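Local structure of BLUF domain-containing protein (Acinetobacter baumannii, 6W6Z) at residues Leu42-Ala45 against Asp46-Phe49; Gln98-Thr101 against Asn102-Thr105; Leu18-Asp21 against Leu22-Leu26; Ile76-Leu79 against Cys80-Ser83. The protein probably acts as a blue-light photoreceptor of the BLUF family, holding a flavin, here flavin mononucleotide, as its light-absorbing cofactor. All coordinates share one frame; numbering follows the deposited sequence.

Contact 1 of 4, residues Leu42-Ala45 against Asp46-Phe49; sequences LYYA and DNAF. With FMN (flavin mononucleotide), chain B.
Strands 39-45 and 48-54 form a beta hairpin with a two-residue turn, Asp46-Asn47, pairing Ala45 with Ala48 and Tyr44 with Phe49 beside the flavin. Both turn residues adopt left-handed helical backbone angles, close to types I' and III'. Ala45 and Ala48 form the hydrogen-bonded pair: Ala45 N reaches Ala48 O at 3.0 Å in a fairly straight bond. The return bond, from Ala48 N to Ala45 O, is more bent, 131° at the hydrogen.

The next pair is non-hydrogen-bonded, and here the rings do the joining. With CG opposite its own backbone N (chi1 176°), Tyr44 leans across the facing strand, and its CD1 lies 3.5 Å from Phe49 CE1, over the rim of one face of the phenylalanine. The two ring planes are inclined at 55°. The opposite face of Phe49 receives the flavin methyl C7M over its centre, 3.8 Å from Phe49 CG. Leu42 CD1 touches the same methyl at 3.9 Å and closes on Phe49 CD1 at 3.8 Å. Between the strands, Tyr43 O also accepts a CA-H...O contact from Phe49 CA at 3.2 Å. Phe49 is thus gripped on both faces by carbon atoms, consistent with this end of the flavin being held by shape and apolar contact, while Gln51, Asn33 and Glu28 supply hydrogen bonds to the cofactor.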
loop_
_atom_site.group_PDB
_atom_site.type_symbol
_atom_site.label_atom_id
_atom_site.label_comp_id
_atom_site.label_asym_id
_atom_site.label_seq_id
_atom_site.Cartn_x
_atom_site.Cartn_y
_atom_site.Cartn_z
ATOM N N LEU A 42 -2.228 1.915 0.400
ATOM C CA LEU A 42 -1.329 1.628 -0.743
ATOM C C LEU A 42 -0.929 2.980 -1.267
ATOM O O LEU A 42 -1.823 3.728 -1.626
ATOM C CB LEU A 42 -2.030 0.796 -1.819
ATOM C CG LEU A 42 -1.127 0.365 -2.979
ATOM C CD1 LEU A 42 -0.006 -0.547 -2.485
ATOM C CD2 LEU A 42 -1.911 -0.315 -4.085
ATOM N N TYR A 43 0.374 3.249 -1.314
ATOM C CA TYR A 43 0.949 4.475 -1.895
ATOM C C TYR A 43 1.642 4.018 -3.157
ATOM O O TYR A 43 2.363 3.013 -3.131
ATOM C CB TYR A 43 1.925 5.137 -0.918
ATOM C CG TYR A 43 2.862 6.166 -1.509
ATOM C CD1 TYR A 43 2.454 7.471 -1.724
ATOM C CD2 TYR A 43 4.178 5.849 -1.796
ATOM C CE1 TYR A 43 3.335 8.429 -2.204
ATOM C CE2 TYR A 43 5.055 6.780 -2.344
ATOM C CZ TYR A 43 4.632 8.085 -2.529
ATOM O OH TYR A 43 5.485 9.038 -3.031
ATOM N N TYR A 44 1.482 4.766 -4.228
ATOM C CA TYR A 44 2.194 4.513 -5.499
ATOM C C TYR A 44 2.849 5.807 -5.935
ATOM O O TYR A 44 2.133 6.821 -6.033
ATOM C CB TYR A 44 1.247 4.015 -6.600
ATOM C CG TYR A 44 1.979 3.851 -7.906
ATOM C CD1 TYR A 44 2.847 2.787 -8.103
ATOM C CD2 TYR A 44 1.938 4.844 -8.871
ATOM C CE1 TYR A 44 3.603 2.677 -9.261
ATOM C CE2 TYR A 44 2.654 4.734 -10.053
ATOM C CZ TYR A 44 3.524 3.673 -10.231
ATOM O OH TYR A 44 4.272 3.577 -11.376
ATOM N N ALA A 45 4.126 5.755 -6.278
ATOM C CA ALA A 45 4.810 6.887 -6.941
ATOM C C ALA A 45 6.108 6.395 -7.554
ATOM O O ALA A 45 6.695 5.384 -7.049
ATOM C CB ALA A 45 5.088 7.966 -5.928
ATOM N N ASP A 46 6.552 7.047 -8.621
ATOM C CA ASP A 46 7.915 6.812 -9.150
ATOM C C ASP A 46 8.166 5.298 -9.330
ATOM O O ASP A 46 9.250 4.793 -8.943
ATOM C CB ASP A 46 8.921 7.499 -8.212
ATOM C CG ASP A 46 8.966 9.004 -8.377
ATOM O OD1 ASP A 46 8.072 9.516 -9.033
ATOM O OD2 ASP A 46 9.927 9.655 -7.871
ATOM N N ASN A 47 7.228 4.590 -9.955
ATOM C CA ASN A 47 7.322 3.139 -10.312
ATOM C C ASN A 47 7.565 2.285 -9.071
ATOM O O ASN A 47 8.261 1.262 -9.197
ATOM C CB ASN A 47 8.424 2.861 -11.342
ATOM C CG ASN A 47 8.049 3.355 -12.728
ATOM O OD1 ASN A 47 6.872 3.349 -13.101
ATOM N ND2 ASN A 47 9.035 3.792 -13.496
ATOM N N ALA A 48 6.977 2.627 -7.930
ATOM C CA ALA A 48 7.176 1.836 -6.696
ATOM C C ALA A 48 5.957 1.954 -5.799
ATOM O O ALA A 48 5.187 2.924 -5.952
ATOM C CB ALA A 48 8.440 2.292 -5.992
ATOM N N PHE A 49 5.792 0.967 -4.929
ATOM C CA PHE A 49 4.683 0.911 -3.948
ATOM C C PHE A 49 5.211 0.961 -2.522
ATOM O O PHE A 49 6.288 0.495 -2.181
ATOM C CB PHE A 49 3.896 -0.379 -4.125
ATOM C CG PHE A 49 3.211 -0.561 -5.438
ATOM C CD1 PHE A 49 1.999 0.092 -5.704
ATOM C CD2 PHE A 49 3.724 -1.435 -6.393
ATOM C CE1 PHE A 49 1.324 -0.145 -6.889
ATOM C CE2 PHE A 49 3.061 -1.623 -7.600
ATOM C CZ PHE A 49 1.849 -0.988 -7.837
HETATM N N1 FMN B . -4.719 -8.282 -2.534
HETATM C C2 FMN B . -5.513 -8.172 -1.455
HETATM O O2 FMN B . -6.396 -9.072 -1.282
HETATM N N3 FMN B . -5.309 -7.232 -0.509
HETATM C C4 FMN B . -4.356 -6.292 -0.612
HETATM O O4 FMN B . -4.189 -5.411 0.227
HETATM C C4A FMN B . -3.498 -6.310 -1.790
HETATM N N5 FMN B . -2.546 -5.425 -2.000
HETATM C C5A FMN B . -1.754 -5.570 -3.092
HETATM C C6 FMN B . -0.771 -4.628 -3.293
HETATM C C7 FMN B . 0.093 -4.735 -4.369
HETATM C C7M FMN B . 1.129 -3.667 -4.537
HETATM C C8 FMN B . -0.113 -5.757 -5.410
HETATM C C8M FMN B . 0.835 -5.786 -6.600
HETATM C C9 FMN B . -1.102 -6.703 -5.199
HETATM C C9A FMN B . -1.945 -6.610 -4.099
HETATM N N10 FMN B . -2.990 -7.503 -3.892
HETATM C C10 FMN B . -3.747 -7.385 -2.744
HETATM C "C1'" FMN B . -3.318 -8.611 -4.851
HETATM C "C2'" FMN B . -2.776 -9.982 -4.516
HETATM O "O2'" FMN B . -1.370 -10.002 -4.808
HETATM C "C3'" FMN B . -3.519 -11.013 -5.406
HETATM O "O3'" FMN B . -3.589 -10.582 -6.770
HETATM C "C4'" FMN B . -4.969 -11.213 -5.016
HETATM O "O4'" FMN B . -5.052 -11.544 -3.611
HETATM C "C5'" FMN B . -5.597 -12.373 -5.828
HETATM O "O5'" FMN B . -4.967 -13.650 -5.587
HETATM P P FMN B . -5.494 -15.063 -6.249
HETATM O O1P FMN B . -4.646 -15.190 -7.502
HETATM O O2P FMN B . -5.184 -16.054 -5.141
HETATM O O3P FMN B . -6.972 -14.905 -6.559
#

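Contact 2 of 4, residues Gln98-Thr101 against Asn102-Thr105; sequences QRNT and NIET
Asn100 caps the start of helix 101-109, and its side-chain oxygen and backbone carbonyl both receive N-H groups of the first turn. Asn100 OD1 accepts from Ile103 N at 2.8 Å, the N-H arriving almost head-on to the amide oxygen. The torsion that permits this is the crowded one, with CG between the backbone N and the carbonyl carbon (chi1 67°). Asn100 O takes Glu104 N at 3.0 Å and a weak second bond from Ile103 N. Farther along, Thr101 O accepts from both Thr105 N and Thr105 OG1, which come from opposite faces of the carbonyl plane. Ile103 CD1 packs 3.6 Å from Asn100 ND2, its chain crossing the amide at about a right angle, and the isoleucine continues inward to Tyr43 and Phe128.

Beside this tight core, Arg99 NE makes a salt bridge to Glu104 OE2 at 2.8 Å. The carboxylate oxygen lies in the guanidinium plane but is met on its anti side, the two planes being 72° apart; NH2 adds a weak bond, and NH1 turns to Asp46.

The outer side, with the exposed Thr101 and Asn102, is looser. A water bridges Thr101 OG1 and Asn102 OD1, donating to Asn102 OD1 at 2.8 Å; Asn102 ND2 is held by Glu131. Two N-H groups at the helix start thus have acceptors on Asn100, and the Arg99 guanidinium is shared between the carboxylates of Glu104 and Asp46, tying the first turn of the helix to the turn of the hairpin.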
loop_
_atom_site.group_PDB
_atom_site.type_symbol
_atom_site.label_atom_id
_atom_site.label_comp_id
_atom_site.label_asym_id
_atom_site.label_seq_id
_atom_site.Cartn_x
_atom_site.Cartn_y
_atom_site.Cartn_z
ATOM N N GLN A 98 -1.456 8.809 -3.796
ATOM C CA GLN A 98 -0.355 9.042 -4.754
ATOM C C GLN A 98 0.458 10.227 -4.253
ATOM O O GLN A 98 0.142 10.740 -3.208
ATOM C CB GLN A 98 -0.893 9.248 -6.173
ATOM C CG GLN A 98 -1.567 7.993 -6.721
ATOM C CD GLN A 98 -1.845 8.060 -8.205
ATOM O OE1 GLN A 98 -1.951 7.021 -8.870
ATOM N NE2 GLN A 98 -1.980 9.275 -8.713
ATOM N N ARG A 99 1.536 10.561 -4.959
ATOM C CA ARG A 99 2.414 11.711 -4.645
ATOM C C ARG A 99 1.577 12.989 -4.490
ATOM O O ARG A 99 0.701 13.289 -5.346
ATOM C CB ARG A 99 3.423 11.902 -5.777
ATOM C CG ARG A 99 4.859 11.591 -5.433
ATOM C CD ARG A 99 5.693 11.686 -6.689
ATOM N NE ARG A 99 5.847 13.037 -7.190
ATOM C CZ ARG A 99 6.601 13.346 -8.235
ATOM N NH1 ARG A 99 7.209 12.375 -8.897
ATOM N NH2 ARG A 99 6.698 14.600 -8.647
ATOM N N ASN A 100 1.839 13.736 -3.428
ATOM C CA ASN A 100 1.199 15.036 -3.151
ATOM C C ASN A 100 2.323 15.927 -2.646
ATOM O O ASN A 100 3.425 15.385 -2.384
ATOM C CB ASN A 100 0.033 14.897 -2.173
ATOM C CG ASN A 100 0.442 14.486 -0.772
ATOM O OD1 ASN A 100 1.548 14.793 -0.316
ATOM N ND2 ASN A 100 -0.471 13.831 -0.063
ATOM N N THR A 101 2.062 17.220 -2.489
ATOM C CA THR A 101 3.145 18.164 -2.111
ATOM C C THR A 101 3.664 17.849 -0.702
ATOM O O THR A 101 4.848 18.012 -0.502
ATOM C CB THR A 101 2.735 19.625 -2.357
ATOM O OG1 THR A 101 1.599 19.941 -1.564
ATOM C CG2 THR A 101 2.447 19.917 -3.804
ATOM N N ASN A 102 2.825 17.476 0.275
ATOM C CA ASN A 102 3.321 17.160 1.628
ATOM C C ASN A 102 4.353 16.018 1.540
ATOM O O ASN A 102 5.358 16.062 2.242
ATOM C CB ASN A 102 2.205 16.688 2.557
ATOM C CG ASN A 102 1.521 17.781 3.325
ATOM O OD1 ASN A 102 1.645 18.958 2.983
ATOM N ND2 ASN A 102 0.784 17.371 4.351
ATOM N N ILE A 103 4.107 14.999 0.714
ATOM C CA ILE A 103 4.977 13.791 0.669
ATOM C C ILE A 103 6.247 14.173 -0.082
ATOM O O ILE A 103 7.307 13.762 0.332
ATOM C CB ILE A 103 4.229 12.616 0.022
ATOM C CG1 ILE A 103 3.137 12.103 0.968
ATOM C CG2 ILE A 103 5.185 11.533 -0.418
ATOM C CD1 ILE A 103 2.078 11.262 0.292
ATOM N N GLU A 104 6.110 14.984 -1.113
ATOM C CA GLU A 104 7.274 15.457 -1.890
ATOM C C GLU A 104 8.156 16.263 -0.923
ATOM O O GLU A 104 9.390 16.022 -0.894
ATOM C CB GLU A 104 6.813 16.267 -3.077
ATOM C CG GLU A 104 6.312 15.402 -4.210
ATOM C CD GLU A 104 5.433 16.117 -5.215
ATOM O OE1 GLU A 104 5.328 17.407 -5.156
ATOM O OE2 GLU A 104 4.928 15.405 -6.089
ATOM N N THR A 105 7.552 17.141 -0.120
ATOM C CA THR A 105 8.295 17.990 0.858
ATOM C C THR A 105 9.029 17.112 1.886
ATOM O O THR A 105 10.201 17.357 2.163
ATOM C CB THR A 105 7.387 19.041 1.487
ATOM O OG1 THR A 105 6.957 19.849 0.396
ATOM C CG2 THR A 105 8.111 19.858 2.535
HETATM O O HOH W 1 2.721 20.661 1.035
#

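Contact 3 of 4, residues Leu18-Asp21 against Leu22-Leu26; sequences LLQD and LRDIL. With FMN (flavin mononucleotide), chain B.
Ile25 packs its inner carbons on the carbonyl of Asp21, one turn back in helix 18-36, and its outer carbons on the flavin. CB lies 3.4 Å from Asp21 O, the oxygen that also accepts the helical bond from Ile25 N. CG1, placed opposite the carbonyl carbon of Ile25 (chi1 -68°), comes nearer still, 3.1 Å from Asp21 O. From there CD1 reaches out to the flavin methyl C8M at 3.7 Å, while the other branch, CG2, touches flavin C6 at 3.8 Å. In the ferredoxin-like BLUF fold the isoalloxazine lies between two helices, and Ile25 belongs to the one that follows the first strand.

A polar flank runs beside it. One water donates both to Asp21 OD1 and to Asp24 OD2, the latter at 2.6 Å, and so bridges two carboxylates whose like charges the water and Arg72, touching both side chains, would be expected to ease. Asp21 OD2 turns to Asn15. On the flank facing the sheet, Leu18 CD1 meets Leu22 CG at 3.7 Å, and both leucines continue onto Tyr44. Leu19 CD1 rests on Arg23 CD at 3.8 Å, along the aliphatic part of an arginine whose NH1 binds Asn141 O.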
loop_
_atom_site.group_PDB
_atom_site.type_symbol
_atom_site.label_atom_id
_atom_site.label_comp_id
_atom_site.label_asym_id
_atom_site.label_seq_id
_atom_site.Cartn_x
_atom_site.Cartn_y
_atom_site.Cartn_z
ATOM N N LEU A 18 -0.129 0.487 -16.693
ATOM C CA LEU A 18 -0.103 0.828 -15.246
ATOM C C LEU A 18 -1.519 1.135 -14.766
ATOM O O LEU A 18 -1.887 0.706 -13.698
ATOM C CB LEU A 18 0.807 2.040 -15.043
ATOM C CG LEU A 18 0.820 2.604 -13.625
ATOM C CD1 LEU A 18 1.210 1.523 -12.624
ATOM C CD2 LEU A 18 1.740 3.784 -13.530
ATOM N N LEU A 19 -2.296 1.926 -15.517
ATOM C CA LEU A 19 -3.628 2.358 -15.034
ATOM C C LEU A 19 -4.486 1.131 -14.767
ATOM O O LEU A 19 -5.172 1.054 -13.720
ATOM C CB LEU A 19 -4.230 3.286 -16.097
ATOM C CG LEU A 19 -5.621 3.783 -15.765
ATOM C CD1 LEU A 19 -5.641 4.465 -14.395
ATOM C CD2 LEU A 19 -6.126 4.679 -16.874
ATOM N N GLN A 20 -4.478 0.152 -15.675
ATOM C CA GLN A 20 -5.347 -1.041 -15.459
ATOM C C GLN A 20 -4.817 -1.829 -14.251
ATOM O O GLN A 20 -5.632 -2.361 -13.469
ATOM C CB GLN A 20 -5.407 -1.932 -16.707
ATOM C CG GLN A 20 -6.437 -3.043 -16.572
ATOM C CD GLN A 20 -6.571 -3.933 -17.791
ATOM O OE1 GLN A 20 -5.786 -3.876 -18.729
ATOM N NE2 GLN A 20 -7.579 -4.785 -17.764
ATOM N N ASP A 21 -3.504 -1.907 -14.096
ATOM C CA ASP A 21 -2.890 -2.659 -12.959
ATOM C C ASP A 21 -3.292 -2.035 -11.623
ATOM O O ASP A 21 -3.743 -2.767 -10.747
ATOM C CB ASP A 21 -1.371 -2.752 -13.065
ATOM C CG ASP A 21 -0.859 -3.826 -14.017
ATOM O OD1 ASP A 21 -1.680 -4.598 -14.504
ATOM O OD2 ASP A 21 0.379 -3.883 -14.214
ATOM N N LEU A 22 -3.211 -0.713 -11.505
ATOM C CA LEU A 22 -3.582 -0.008 -10.249
ATOM C C LEU A 22 -5.076 -0.226 -9.986
ATOM O O LEU A 22 -5.424 -0.522 -8.850
ATOM C CB LEU A 22 -3.253 1.484 -10.399
ATOM C CG LEU A 22 -1.759 1.819 -10.499
ATOM C CD1 LEU A 22 -1.570 3.294 -10.792
ATOM C CD2 LEU A 22 -1.029 1.477 -9.217
ATOM N N ARG A 23 -5.936 -0.051 -10.993
ATOM C CA ARG A 23 -7.395 -0.258 -10.797
ATOM C C ARG A 23 -7.659 -1.707 -10.388
ATOM O O ARG A 23 -8.442 -1.936 -9.431
ATOM C CB ARG A 23 -8.142 0.179 -12.058
ATOM C CG ARG A 23 -8.032 1.665 -12.339
ATOM C CD ARG A 23 -8.514 2.069 -13.731
ATOM N NE ARG A 23 -9.942 2.264 -13.790
ATOM C CZ ARG A 23 -10.627 2.550 -14.901
ATOM N NH1 ARG A 23 -11.949 2.681 -14.829
ATOM N NH2 ARG A 23 -9.986 2.771 -16.043
ATOM N N ASP A 24 -7.015 -2.664 -11.038
ATOM C CA ASP A 24 -7.152 -4.124 -10.712
ATOM C C ASP A 24 -6.680 -4.426 -9.278
ATOM O O ASP A 24 -7.436 -5.090 -8.472
ATOM C CB ASP A 24 -6.369 -4.987 -11.689
ATOM C CG ASP A 24 -7.023 -5.188 -13.050
ATOM O OD1 ASP A 24 -8.196 -4.875 -13.202
ATOM O OD2 ASP A 24 -6.327 -5.646 -13.941
ATOM N N ILE A 25 -5.512 -3.922 -8.907
ATOM C CA ILE A 25 -4.985 -4.124 -7.522
ATOM C C ILE A 25 -6.007 -3.609 -6.492
ATOM O O ILE A 25 -6.317 -4.322 -5.539
ATOM C CB ILE A 25 -3.617 -3.449 -7.387
ATOM C CG1 ILE A 25 -2.554 -4.166 -8.236
ATOM C CG2 ILE A 25 -3.212 -3.353 -5.930
ATOM C CD1 ILE A 25 -1.268 -3.386 -8.388
ATOM N N LEU A 26 -6.499 -2.386 -6.647
ATOM C CA LEU A 26 -7.454 -1.798 -5.653
ATOM C C LEU A 26 -8.788 -2.556 -5.658
ATOM O O LEU A 26 -9.393 -2.742 -4.559
ATOM C CB LEU A 26 -7.640 -0.316 -5.962
ATOM C CG LEU A 26 -6.396 0.538 -5.749
ATOM C CD1 LEU A 26 -6.626 1.935 -6.312
ATOM C CD2 LEU A 26 -6.002 0.582 -4.278
HETATM N N1 FMN B . -4.719 -8.282 -2.534
HETATM C C2 FMN B . -5.513 -8.172 -1.455
HETATM O O2 FMN B . -6.396 -9.072 -1.282
HETATM N N3 FMN B . -5.309 -7.232 -0.509
HETATM C C4 FMN B . -4.356 -6.292 -0.612
HETATM O O4 FMN B . -4.189 -5.411 0.227
HETATM C C4A FMN B . -3.498 -6.310 -1.790
HETATM N N5 FMN B . -2.546 -5.425 -2.000
HETATM C C5A FMN B . -1.754 -5.570 -3.092
HETATM C C6 FMN B . -0.771 -4.628 -3.293
HETATM C C7 FMN B . 0.093 -4.735 -4.369
HETATM C C7M FMN B . 1.129 -3.667 -4.537
HETATM C C8 FMN B . -0.113 -5.757 -5.410
HETATM C C8M FMN B . 0.835 -5.786 -6.600
HETATM C C9 FMN B . -1.102 -6.703 -5.199
HETATM C C9A FMN B . -1.945 -6.610 -4.099
HETATM N N10 FMN B . -2.990 -7.503 -3.892
HETATM C C10 FMN B . -3.747 -7.385 -2.744
HETATM C "C1'" FMN B . -3.318 -8.611 -4.851
HETATM C "C2'" FMN B . -2.776 -9.982 -4.516
HETATM O "O2'" FMN B . -1.370 -10.002 -4.808
HETATM C "C3'" FMN B . -3.519 -11.013 -5.406
HETATM O "O3'" FMN B . -3.589 -10.582 -6.770
HETATM C "C4'" FMN B . -4.969 -11.213 -5.016
HETATM O "O4'" FMN B . -5.052 -11.544 -3.611
HETATM C "C5'" FMN B . -5.597 -12.373 -5.828
HETATM O "O5'" FMN B . -4.967 -13.650 -5.587
HETATM P P FMN B . -5.494 -15.063 -6.249
HETATM O O1P FMN B . -4.646 -15.190 -7.502
HETATM O O2P FMN B . -5.184 -16.054 -5.141
HETATM O O3P FMN B . -6.972 -14.905 -6.559
HETATM O O HOH W 2 -3.852 -6.239 -13.388
#

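Contact 4 of 4, residues Ile76-Leu79 against Cys80-Ser83; sequences IKWL and CTYS
This is a contact within a single strand, where Trp78 meets Thr81 across a break in the regular course of 73-83, an outermost strand of the sheet in this chain. Trp78 NE1 donates to Thr81 OG1 at 2.9 Å. The hydroxyl lies practically in the indole plane, at the ring's edge, but the bond is bent to 134° at the hydrogen. The bend shows in the company OG1 keeps: it also sits 3.1 Å from Trp78 CZ2, alongside the edge rather than straight out from the nitrogen. Trp78 swings its CG opposite the backbone N (chi1 -176°), which carries the indole forward along the strand to the threonine.

Residues three apart on a regular strand would face opposite sides; here a classic beta bulge brings them together. Leu79 and Cys80 both stand against Cys6 of strand 2-11, and both make backbone bonds to it. The extra residue changes the register, and the short segments before and after it differ in direction by 32°.

Trp78 and Thr81 share a face on which both touch Leu5, and the indole also meets the ring of Phe64. On the other face, Cys80 SG lies at the edge of the Tyr82 ring, near its plane, 3.8 Å from Tyr82 CE1. There Cys80 and Tyr82 pack on Leu125 and Leu129 of helix 125-134, respectively, while Leu79 O accepts from Gln122 NE2.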
loop_
_atom_site.group_PDB
_atom_site.type_symbol
_atom_site.label_atom_id
_atom_site.label_comp_id
_atom_site.label_asym_id
_atom_site.label_seq_id
_atom_site.Cartn_x
_atom_site.Cartn_y
_atom_site.Cartn_z
ATOM N N ILE A 76 10.607 -6.938 -3.303
ATOM C CA ILE A 76 9.793 -6.583 -2.102
ATOM C C ILE A 76 10.784 -6.348 -0.954
ATOM O O ILE A 76 11.588 -7.232 -0.694
ATOM C CB ILE A 76 8.717 -7.646 -1.773
ATOM C CG1 ILE A 76 7.481 -7.609 -2.679
ATOM C CG2 ILE A 76 8.240 -7.510 -0.333
ATOM C CD1 ILE A 76 7.678 -7.986 -4.118
ATOM N N LYS A 77 10.699 -5.202 -0.290
ATOM C CA LYS A 77 11.464 -4.846 0.926
ATOM C C LYS A 77 10.521 -4.786 2.135
ATOM O O LYS A 77 9.843 -3.746 2.362
ATOM C CB LYS A 77 12.180 -3.518 0.686
ATOM C CG LYS A 77 13.009 -3.006 1.854
ATOM C CD LYS A 77 13.638 -1.650 1.561
ATOM C CE LYS A 77 14.611 -1.226 2.633
ATOM N NZ LYS A 77 14.797 0.243 2.632
ATOM N N TRP A 78 10.522 -5.854 2.931
ATOM C CA TRP A 78 9.734 -5.951 4.183
ATOM C C TRP A 78 10.317 -4.988 5.218
ATOM O O TRP A 78 11.510 -5.123 5.568
ATOM C CB TRP A 78 9.731 -7.404 4.654
ATOM C CG TRP A 78 8.903 -7.703 5.860
ATOM C CD1 TRP A 78 7.998 -6.905 6.476
ATOM C CD2 TRP A 78 8.833 -8.973 6.520
ATOM N NE1 TRP A 78 7.403 -7.562 7.512
ATOM C CE2 TRP A 78 7.890 -8.846 7.557
ATOM C CE3 TRP A 78 9.494 -10.193 6.340
ATOM C CZ2 TRP A 78 7.600 -9.905 8.419
ATOM C CZ3 TRP A 78 9.197 -11.241 7.181
ATOM C CH2 TRP A 78 8.269 -11.092 8.214
ATOM N N LEU A 79 9.534 -4.016 5.676
ATOM C CA LEU A 79 10.055 -2.984 6.588
ATOM C C LEU A 79 9.824 -3.404 8.030
ATOM O O LEU A 79 10.771 -3.339 8.832
ATOM C CB LEU A 79 9.394 -1.652 6.265
ATOM C CG LEU A 79 9.895 -1.069 4.955
ATOM C CD1 LEU A 79 9.002 0.084 4.494
ATOM C CD2 LEU A 79 11.336 -0.618 5.131
ATOM N N CYS A 80 8.613 -3.790 8.378
ATOM C CA CYS A 80 8.344 -4.142 9.784
ATOM C C CYS A 80 7.011 -4.831 9.882
ATOM O O CYS A 80 6.175 -4.681 8.963
ATOM C CB CYS A 80 8.331 -2.915 10.680
ATOM S SG CYS A 80 7.116 -1.707 10.104
ATOM N N THR A 81 6.853 -5.549 10.985
ATOM C CA THR A 81 5.559 -6.035 11.489
ATOM C C THR A 81 5.505 -5.724 12.976
ATOM O O THR A 81 6.492 -6.033 13.626
ATOM C CB THR A 81 5.416 -7.544 11.307
ATOM O OG1 THR A 81 5.785 -7.853 9.950
ATOM C CG2 THR A 81 4.006 -7.972 11.641
ATOM N N TYR A 82 4.411 -5.171 13.482
ATOM C CA TYR A 82 4.319 -4.957 14.944
ATOM C C TYR A 82 2.873 -5.044 15.397
ATOM O O TYR A 82 1.964 -4.822 14.599
ATOM C CB TYR A 82 5.006 -3.636 15.280
ATOM C CG TYR A 82 4.476 -2.417 14.591
ATOM C CD1 TYR A 82 5.001 -1.974 13.401
ATOM C CD2 TYR A 82 3.438 -1.685 15.143
ATOM C CE1 TYR A 82 4.510 -0.836 12.781
ATOM C CE2 TYR A 82 2.929 -0.549 14.536
ATOM C CZ TYR A 82 3.478 -0.109 13.346
ATOM O OH TYR A 82 2.999 1.011 12.710
ATOM N N SER A 83 2.695 -5.339 16.680
ATOM C CA SER A 83 1.399 -5.265 17.392
ATOM C C SER A 83 0.850 -3.835 17.326
ATOM O O SER A 83 1.619 -2.881 17.620
ATOM C CB SER A 83 1.573 -5.713 18.817
ATOM O OG SER A 83 0.323 -5.602 19.476
#

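In the fold
Contacts 1 and 3 form the flavin-side pair: their centres are about 12 Å apart, both touch the cofactor, and they interlock where Phe49 CE1 meets Leu22 CD2 at 3.7 Å and Leu42 CD2 meets Ile25 CG2 at 3.8 Å. Contact 2 joins the other end of contact 1, away from the flavin, through a salt bridge from Arg99 NH1 to Asp46 OD1 at 3.0 Å. Its Gln98 side chain is about 12 Å from the flavin. Contact 4 lies on the same sheet as contact 1 without touching it, nearest atoms about 7 Å apart and centres about 17 Å. It lies across the chain's centre from contact 3, with the side chain of Leu79 about 13 Å from the flavin.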